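Local coordinates for chain length determinant protein (Shigella flexneri, PDB 4ZM5) that probably regulates the chain length of lipopolysaccharide O antigen, as a membrane-associated polysaccharide chain-length determinant of the Wzz family, at residues Q89-A94 / T234-R239. The protein carries 1 engineered substitution. Residues are numbered along the deposited sequence; the frame is centred on the assembly and turned at random.
Sequences QTAEGA and TLPIRR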
loop_
_atom_site.group_PDB
_atom_site.type_symbol
_atom_site.label_atom_id
_atom_site.label_comp_id
_atom_site.label_asym_id
_atom_site.label_seq_id
_atom_site.Cartn_x
_atom_site.Cartn_y
_atom_site.Cartn_z
ATOM N N GLN B 89 41.998 12.540 15.174
ATOM C CA GLN B 89 43.297 13.015 15.660
ATOM C C GLN B 89 44.060 13.798 14.577
ATOM O O GLN B 89 44.821 14.715 14.905
ATOM C CB GLN B 89 44.155 11.839 16.160
ATOM C CG GLN B 89 43.826 11.390 17.576
ATOM C CD GLN B 89 44.825 10.377 18.083
ATOM O OE1 GLN B 89 44.603 9.162 18.006
ATOM N NE2 GLN B 89 45.953 10.850 18.613
ATOM N N THR B 90 43.880 13.392 13.302
ATOM C CA THR B 90 44.488 13.971 12.093
ATOM C C THR B 90 43.339 14.322 11.121
ATOM O O THR B 90 42.250 13.785 11.303
ATOM C CB THR B 90 45.542 12.982 11.513
ATOM O OG1 THR B 90 46.085 13.485 10.295
ATOM C CG2 THR B 90 45.005 11.552 11.330
ATOM N N ALA B 91 43.543 15.227 10.132
ATOM C CA ALA B 91 42.486 15.602 9.168
ATOM C C ALA B 91 42.064 14.414 8.291
ATOM O O ALA B 91 40.868 14.192 8.094
ATOM C CB ALA B 91 42.954 16.740 8.279
ATOM N N GLU B 92 43.052 13.687 7.744
ATOM C CA GLU B 92 42.886 12.525 6.881
ATOM C C GLU B 92 42.192 11.404 7.627
ATOM O O GLU B 92 41.406 10.679 7.024
ATOM C CB GLU B 92 44.256 12.025 6.365
ATOM C CG GLU B 92 44.931 12.919 5.330
ATOM C CD GLU B 92 44.428 12.840 3.896
ATOM O OE1 GLU B 92 43.684 11.888 3.558
ATOM O OE2 GLU B 92 44.807 13.730 3.099
ATOM N N GLY B 93 42.520 11.264 8.915
ATOM C CA GLY B 93 41.965 10.253 9.807
ATOM C C GLY B 93 40.511 10.491 10.115
ATOM O O GLY B 93 39.699 9.559 10.017
ATOM N N ALA B 94 40.176 11.754 10.480
ATOM C CA ALA B 94 38.812 12.207 10.769
ATOM C C ALA B 94 37.891 11.925 9.580
ATOM O O ALA B 94 36.811 11.362 9.778
ATOM C CB ALA B 94 38.799 13.697 11.101
ATOM N N THR B 234 34.137 15.871 4.694
ATOM C CA THR B 234 35.133 16.897 4.407
ATOM C C THR B 234 36.505 16.526 4.928
ATOM O O THR B 234 36.630 15.742 5.866
ATOM C CB THR B 234 34.756 18.258 5.013
ATOM O OG1 THR B 234 34.670 18.163 6.436
ATOM C CG2 THR B 234 33.511 18.861 4.406
ATOM N N LEU B 235 37.529 17.131 4.321
ATOM C CA LEU B 235 38.902 17.065 4.757
ATOM C C LEU B 235 39.160 18.402 5.475
ATOM O O LEU B 235 39.237 19.433 4.787
ATOM C CB LEU B 235 39.853 16.831 3.558
ATOM C CG LEU B 235 41.337 16.652 3.883
ATOM C CD1 LEU B 235 41.596 15.319 4.544
ATOM C CD2 LEU B 235 42.160 16.757 2.638
ATOM N N PRO B 236 39.150 18.445 6.840
ATOM C CA PRO B 236 39.341 19.737 7.524
ATOM C C PRO B 236 40.713 20.351 7.196
ATOM O O PRO B 236 41.736 19.660 7.231
ATOM C CB PRO B 236 39.184 19.394 9.013
ATOM C CG PRO B 236 39.383 17.933 9.109
ATOM C CD PRO B 236 38.965 17.341 7.805
ATOM N N ILE B 237 40.719 21.637 6.813
ATOM C CA ILE B 237 41.908 22.370 6.407
ATOM C C ILE B 237 42.712 22.781 7.656
ATOM O O ILE B 237 43.929 22.940 7.569
ATOM C CB ILE B 237 41.489 23.571 5.500
ATOM C CG1 ILE B 237 42.622 24.014 4.559
ATOM C CG2 ILE B 237 40.866 24.748 6.278
ATOM C CD1 ILE B 237 42.162 24.823 3.310
ATOM N N ARG B 238 42.040 22.899 8.820
ATOM C CA ARG B 238 42.651 23.292 10.085
ATOM C C ARG B 238 41.918 22.627 11.271
ATOM O O ARG B 238 40.781 22.161 11.120
ATOM C CB ARG B 238 42.705 24.828 10.226
ATOM C CG ARG B 238 41.376 25.492 10.486
ATOM C CD ARG B 238 41.459 27.013 10.458
ATOM N NE ARG B 238 41.744 27.587 9.134
ATOM C CZ ARG B 238 40.861 27.716 8.142
ATOM N NH1 ARG B 238 39.624 27.236 8.271
ATOM N NH2 ARG B 238 41.228 28.262 6.990
ATOM N N ARG B 239 42.618 22.528 12.429
ATOM C CA ARG B 239 42.154 21.958 13.705
ATOM C C ARG B 239 40.939 22.737 14.267
ATOM O O ARG B 239 40.583 23.788 13.724
ATOM C CB ARG B 239 43.320 22.004 14.720
ATOM C CG ARG B 239 43.544 20.699 15.483
ATOM C CD ARG B 239 44.612 20.816 16.564
ATOM N NE ARG B 239 45.978 20.674 16.045
ATOM C CZ ARG B 239 46.680 19.540 16.035
ATOM N NH1 ARG B 239 46.152 18.420 16.511
ATOM N NH2 ARG B 239 47.911 19.518 15.542
#
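Residues 89-92, which lead into helix 91-159, and the irregular segment 235-239 run roughly antiparallel, 151° apart. The backbones come nearest at Ala91 and Pro236, whose CA atoms are 5.4 Å apart. Thr90 occupies the N-cap position, and its O accepts the Ala94 N at 3.0 Å, closing the first helical turn.

Ala91 is the centre of the contact. Its methyl points at the loop and packs closely on a carbonyl, with CB 3.3 Å from Pro236 O. The proline ring sets CG against Ala91 CB (3.9 Å) and CD against Ala91 O. Leu235 reaches the same carbonyl: with CG anti to the backbone N (chi1 -176°), its CD1 lies 3.8 Å from Ala91 O. The same methyl meets Glu92, whose chain, bent at chi2 (-78°), crosses the leucine obliquely and sets its carboxylate carbon CD 3.8 Å from Leu235 CD1. The interface is therefore held by van der Waals packing, without hydrogen bonds between the two segments.

This surface packing ties the start of the long helix to the near-C-terminal segment at one end of the elongated chain. Ala91, Pro236 and Arg239 all pack on Trp6 of strand 6-13, in the antiparallel sheet, and Thr234 hydrogen-bonds to Ser8 and Thr9. Leu235 O and Ile237 N bond Asn62 of a neighbouring subunit, so the segment after strand 228-229 lies between strand 6-13 and that subunit.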